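Long-range contact in enterobactin synthetase component F-related protein (Vibrio cholerae serotype O1, PDB 4OXI), which probably activates glycine with ATP as an adenylation enzyme, in a lipopolysaccharide modification pathway linked to antimicrobial peptide resistance: residues P324-F335 and W348-L359. Numbering follows the deposited sequence.
With GAP (glycyl-adenosine-5'-phosphate), chain B.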
loop_
_atom_site.group_PDB
_atom_site.type_symbol
_atom_site.label_atom_id
_atom_site.label_comp_id
_atom_site.label_asym_id
_atom_site.label_seq_id
_atom_site.Cartn_x
_atom_site.Cartn_y
_atom_site.Cartn_z
ATOM N N PRO A 324 27.670 -3.260 -10.317
ATOM C CA PRO A 324 28.154 -2.170 -9.462
ATOM C C PRO A 324 28.230 -0.845 -10.208
ATOM O O PRO A 324 28.564 -0.820 -11.392
ATOM C CB PRO A 324 29.552 -2.649 -9.059
ATOM C CG PRO A 324 29.400 -4.151 -8.999
ATOM C CD PRO A 324 28.467 -4.493 -10.145
ATOM N N HIS A 325 27.876 0.229 -9.511
ATOM C CA HIS A 325 27.887 1.589 -10.043
ATOM C C HIS A 325 26.877 1.844 -11.164
ATOM O O HIS A 325 26.853 2.937 -11.727
ATOM C CB HIS A 325 29.301 1.980 -10.492
ATOM C CG HIS A 325 30.351 1.715 -9.460
ATOM N ND1 HIS A 325 30.601 2.580 -8.415
ATOM C CD2 HIS A 325 31.209 0.678 -9.304
ATOM C CE1 HIS A 325 31.566 2.085 -7.659
ATOM N NE2 HIS A 325 31.952 0.932 -8.176
ATOM N N SER A 326 26.043 0.855 -11.483
ATOM C CA SER A 326 25.093 0.996 -12.597
ATOM C C SER A 326 23.899 1.910 -12.308
ATOM O O SER A 326 23.168 2.271 -13.230
ATOM C CB SER A 326 24.584 -0.367 -13.073
ATOM O OG SER A 326 23.779 -0.998 -12.093
ATOM N N LEU A 327 23.699 2.288 -11.042
ATOM C CA LEU A 327 22.582 3.168 -10.686
ATOM C C LEU A 327 23.031 4.391 -9.891
ATOM O O LEU A 327 22.585 4.577 -8.757
ATOM C CB LEU A 327 21.540 2.389 -9.876
ATOM C CG LEU A 327 20.882 1.243 -10.634
ATOM C CD1 LEU A 327 19.826 0.557 -9.770
ATOM C CD2 LEU A 327 20.276 1.762 -11.934
ATOM N N PRO A 328 23.902 5.237 -10.483
ATOM C CA PRO A 328 24.455 6.382 -9.747
ATOM C C PRO A 328 23.436 7.423 -9.326
ATOM O O PRO A 328 23.706 8.153 -8.386
ATOM C CB PRO A 328 25.421 7.024 -10.760
ATOM C CG PRO A 328 24.936 6.574 -12.099
ATOM C CD PRO A 328 24.429 5.172 -11.862
ATOM N N SER A 329 22.300 7.528 -10.004
ATOM C CA SER A 329 21.355 8.598 -9.657
ATOM C C SER A 329 20.547 8.312 -8.376
ATOM O O SER A 329 19.975 9.232 -7.792
ATOM C CB SER A 329 20.396 8.885 -10.816
ATOM O OG SER A 329 19.441 7.830 -10.964
ATOM N N LEU A 330 20.505 7.053 -7.939
ATOM C CA LEU A 330 19.562 6.633 -6.887
ATOM C C LEU A 330 20.120 6.854 -5.486
ATOM O O LEU A 330 20.779 5.967 -4.930
ATOM C CB LEU A 330 19.206 5.150 -7.053
ATOM C CG LEU A 330 17.744 4.747 -6.817
ATOM C CD1 LEU A 330 17.640 3.272 -6.475
ATOM C CD2 LEU A 330 17.076 5.608 -5.759
ATOM N N ARG A 331 19.844 8.012 -4.900
ATOM C CA ARG A 331 20.510 8.383 -3.642
ATOM C C ARG A 331 19.791 7.857 -2.405
ATOM O O ARG A 331 20.388 7.758 -1.330
ATOM C CB ARG A 331 20.719 9.898 -3.550
ATOM C CG ARG A 331 19.489 10.710 -3.168
ATOM C CD ARG A 331 19.829 12.211 -3.199
ATOM N NE ARG A 331 18.717 13.045 -2.757
ATOM C CZ ARG A 331 18.405 13.259 -1.479
ATOM N NH1 ARG A 331 19.113 12.690 -0.506
ATOM N NH2 ARG A 331 17.372 14.029 -1.170
ATOM N N LEU A 332 18.515 7.509 -2.558
ATOM C CA LEU A 332 17.767 6.911 -1.461
ATOM C C LEU A 332 16.920 5.727 -1.933
ATOM O O LEU A 332 16.007 5.895 -2.750
ATOM C CB LEU A 332 16.882 7.955 -0.772
ATOM C CG LEU A 332 17.515 8.939 0.217
ATOM C CD1 LEU A 332 16.589 10.123 0.449
ATOM C CD2 LEU A 332 17.845 8.258 1.544
ATOM N N SER A 333 17.219 4.544 -1.395
ATOM C CA SER A 333 16.518 3.313 -1.741
ATOM C C SER A 333 15.798 2.805 -0.515
ATOM O O SER A 333 16.450 2.444 0.478
ATOM C CB SER A 333 17.514 2.240 -2.184
ATOM O OG SER A 333 18.094 2.559 -3.440
ATOM N N PHE A 334 14.468 2.765 -0.562
ATOM C CA PHE A 334 13.720 2.200 0.560
ATOM C C PHE A 334 13.111 0.861 0.153
ATOM O O PHE A 334 12.645 0.706 -0.980
ATOM C CB PHE A 334 12.592 3.132 1.003
ATOM C CG PHE A 334 13.043 4.479 1.506
ATOM C CD1 PHE A 334 13.275 4.687 2.858
ATOM C CD2 PHE A 334 13.163 5.557 0.638
ATOM C CE1 PHE A 334 13.657 5.945 3.334
ATOM C CE2 PHE A 334 13.540 6.796 1.098
ATOM C CZ PHE A 334 13.787 6.993 2.457
ATOM N N PHE A 335 13.101 -0.098 1.071
ATOM C CA PHE A 335 12.416 -1.361 0.832
ATOM C C PHE A 335 11.496 -1.677 2.004
ATOM O O PHE A 335 11.862 -1.457 3.162
ATOM C CB PHE A 335 13.425 -2.482 0.571
ATOM C CG PHE A 335 14.242 -2.254 -0.675
ATOM C CD1 PHE A 335 13.662 -2.377 -1.934
ATOM C CD2 PHE A 335 15.567 -1.868 -0.594
ATOM C CE1 PHE A 335 14.401 -2.138 -3.097
ATOM C CE2 PHE A 335 16.312 -1.636 -1.749
ATOM C CZ PHE A 335 15.724 -1.760 -2.999
ATOM N N TRP A 348 22.166 -4.362 -4.102
ATOM C CA TRP A 348 21.494 -3.152 -4.548
ATOM C C TRP A 348 22.368 -1.954 -4.201
ATOM O O TRP A 348 22.517 -1.037 -5.012
ATOM C CB TRP A 348 20.097 -3.020 -3.921
ATOM C CG TRP A 348 19.292 -1.853 -4.463
ATOM C CD1 TRP A 348 19.288 -0.572 -3.997
ATOM C CD2 TRP A 348 18.377 -1.881 -5.567
ATOM N NE1 TRP A 348 18.419 0.206 -4.742
ATOM C CE2 TRP A 348 17.848 -0.578 -5.712
ATOM C CE3 TRP A 348 17.943 -2.885 -6.443
ATOM C CZ2 TRP A 348 16.915 -0.252 -6.699
ATOM C CZ3 TRP A 348 17.019 -2.559 -7.431
ATOM C CH2 TRP A 348 16.516 -1.254 -7.549
ATOM N N GLN A 349 22.963 -1.971 -3.008
ATOM C CA GLN A 349 23.808 -0.855 -2.582
ATOM C C GLN A 349 25.084 -0.705 -3.433
ATOM O O GLN A 349 25.559 0.411 -3.655
ATOM C CB GLN A 349 24.153 -0.949 -1.087
ATOM C CG GLN A 349 25.009 0.228 -0.595
ATOM C CD GLN A 349 24.876 0.468 0.895
ATOM O OE1 GLN A 349 25.462 -0.256 1.712
ATOM N NE2 GLN A 349 24.102 1.487 1.264
ATOM N N GLN A 350 25.629 -1.818 -3.920
ATOM C CA GLN A 350 26.783 -1.745 -4.820
ATOM C C GLN A 350 26.418 -1.056 -6.126
ATOM O O GLN A 350 27.243 -0.358 -6.718
ATOM C CB GLN A 350 27.366 -3.134 -5.093
ATOM C CG GLN A 350 28.263 -3.659 -3.968
ATOM C CD GLN A 350 29.441 -2.733 -3.673
ATOM O OE1 GLN A 350 30.400 -2.664 -4.451
ATOM N NE2 GLN A 350 29.369 -2.008 -2.554
ATOM N N ALA A 351 25.179 -1.240 -6.578
ATOM C CA ALA A 351 24.734 -0.571 -7.803
ATOM C C ALA A 351 24.552 0.917 -7.590
ATOM O O ALA A 351 24.885 1.707 -8.469
ATOM C CB ALA A 351 23.454 -1.184 -8.326
ATOM N N THR A 352 24.013 1.312 -6.437
ATOM C CA THR A 352 23.756 2.736 -6.215
ATOM C C THR A 352 24.937 3.434 -5.542
ATOM O O THR A 352 25.099 4.644 -5.689
ATOM C CB THR A 352 22.476 2.996 -5.341
ATOM O OG1 THR A 352 22.718 2.592 -3.985
ATOM C CG2 THR A 352 21.260 2.253 -5.889
ATOM N N GLN A 353 25.733 2.665 -4.789
ATOM C CA GLN A 353 26.777 3.202 -3.912
ATOM C C GLN A 353 26.199 4.191 -2.917
ATOM O O GLN A 353 26.919 5.036 -2.386
ATOM C CB GLN A 353 27.914 3.855 -4.716
ATOM C CG GLN A 353 28.619 2.894 -5.669
ATOM C CD GLN A 353 29.496 1.905 -4.928
ATOM O OE1 GLN A 353 30.226 2.282 -4.016
ATOM N NE2 GLN A 353 29.416 0.633 -5.304
ATOM N N GLN A 354 24.897 4.090 -2.660
ATOM C CA GLN A 354 24.225 5.075 -1.816
ATOM C C GLN A 354 23.290 4.433 -0.769
ATOM O O GLN A 354 23.073 3.222 -0.805
ATOM C CB GLN A 354 23.560 6.122 -2.718
ATOM C CG GLN A 354 24.616 7.064 -3.319
ATOM C CD GLN A 354 24.066 8.011 -4.358
ATOM O OE1 GLN A 354 23.879 9.190 -4.089
ATOM N NE2 GLN A 354 23.821 7.503 -5.563
ATOM N N PRO A 355 22.793 5.226 0.202
ATOM C CA PRO A 355 22.025 4.623 1.304
ATOM C C PRO A 355 20.832 3.724 0.906
ATOM O O PRO A 355 20.096 4.015 -0.042
ATOM C CB PRO A 355 21.527 5.843 2.086
ATOM C CG PRO A 355 22.612 6.878 1.891
ATOM C CD PRO A 355 23.138 6.641 0.481
ATOM N N VAL A 356 20.670 2.630 1.646
ATOM C CA VAL A 356 19.565 1.704 1.483
ATOM C C VAL A 356 18.871 1.649 2.837
ATOM O O VAL A 356 19.536 1.506 3.853
ATOM C CB VAL A 356 20.086 0.307 1.104
ATOM C CG1 VAL A 356 18.984 -0.714 1.168
ATOM C CG2 VAL A 356 20.715 0.333 -0.298
ATOM N N ILE A 357 17.548 1.787 2.861
ATOM C CA ILE A 357 16.813 1.877 4.121
ATOM C C ILE A 357 15.769 0.769 4.203
ATOM O O ILE A 357 14.936 0.643 3.303
ATOM C CB ILE A 357 16.071 3.227 4.238
ATOM C CG1 ILE A 357 17.007 4.409 3.972
ATOM C CG2 ILE A 357 15.389 3.365 5.598
ATOM C CD1 ILE A 357 18.216 4.433 4.870
ATOM N N ASN A 358 15.808 -0.037 5.262
ATOM C CA ASN A 358 14.786 -1.067 5.478
ATOM C C ASN A 358 13.638 -0.408 6.218
ATOM O O ASN A 358 13.870 0.237 7.236
ATOM C CB ASN A 358 15.351 -2.238 6.306
ATOM C CG ASN A 358 14.436 -3.468 6.310
ATOM O OD1 ASN A 358 13.488 -3.562 5.525
ATOM N ND2 ASN A 358 14.743 -4.433 7.180
ATOM N N LEU A 359 12.413 -0.527 5.711
ATOM C CA LEU A 359 11.254 0.036 6.408
ATOM C C LEU A 359 10.325 -1.096 6.794
ATOM O O LEU A 359 10.128 -2.016 5.999
ATOM C CB LEU A 359 10.476 0.998 5.510
ATOM C CG LEU A 359 11.068 2.327 5.068
ATOM C CD1 LEU A 359 10.077 3.127 4.174
ATOM C CD2 LEU A 359 11.423 3.113 6.281
HETATM N N GAP B . 2.777 -1.029 4.762
HETATM C CA GAP B . 3.867 -1.837 4.139
HETATM C C GAP B . 3.355 -3.259 4.016
HETATM O O GAP B . 4.008 -4.153 3.511
HETATM P PA GAP B . 1.207 -4.904 4.502
HETATM O O1A GAP B . 0.090 -4.668 5.489
HETATM O O2A GAP B . 0.902 -5.293 3.065
HETATM O O3A GAP B . 2.030 -3.530 4.545
HETATM C "C5'" GAP B . 2.468 -5.918 6.566
HETATM O "O5'" GAP B . 2.171 -6.004 5.171
HETATM C "C4'" GAP B . 3.335 -7.099 6.954
HETATM O "O4'" GAP B . 4.441 -7.192 6.053
HETATM C "C3'" GAP B . 3.992 -6.937 8.307
HETATM O "O3'" GAP B . 3.111 -7.332 9.358
HETATM C "C2'" GAP B . 5.211 -7.833 8.175
HETATM O "O2'" GAP B . 4.836 -9.197 8.290
HETATM C "C1'" GAP B . 5.592 -7.705 6.723
HETATM N N9 GAP B . 6.693 -6.724 6.590
HETATM C C8 GAP B . 6.551 -5.425 6.268
HETATM N N7 GAP B . 7.754 -4.801 6.210
HETATM C C5 GAP B . 8.694 -5.721 6.516
HETATM C C6 GAP B . 10.165 -5.724 6.654
HETATM N N6 GAP B . 10.889 -4.596 6.422
HETATM N N1 GAP B . 10.755 -6.894 6.997
HETATM C C2 GAP B . 10.045 -8.025 7.217
HETATM N N3 GAP B . 8.704 -8.085 7.108
HETATM C C4 GAP B . 7.989 -6.987 6.763
HETATM O O HOH W 1 20.532 4.047 -2.824
#
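Phe335 drives the edge of its ring into one face of the Trp348 indole, a T-shaped pair with planes at 90° and CZ standing 3.6 Å from Trp348 CE2. On the opposite face Leu327 CD1 makes only a loose contact near the rim, 4.3 Å from Trp348 CZ2, while Leu330 CD1 meets CZ2 at the edge. With CG anti to the backbone N (chi1 -174°), Trp348 reaches from the helix to the sheet, where NE1 donates in the ring plane to Ser333 OG at 2.7 Å, a somewhat bent bond (148°) that helps set the rotation of the indole. A water bonded to Ser333 OG also bridges Thr352 OG1 and the carbonyls of Leu330 and Pro355. This is the packing inside a beta-alpha-beta crossover: helix 342-352 covers the Ser333 and Phe335 face of parallel strands 332-336 and 356-360, joined by bonds such as Ile357 N to Ser333 O at 2.7 Å. Helices 294-301 and 311-318 also touch the indole. On the other face, Phe334 CD1 packs 3.4 Å from Ile357 CB. Toward the C-terminal end of strand 356-360, Asn358 OD1 and Leu359 O both accept from N6 of the glycyl-adenylate, gripping its adenine amino group.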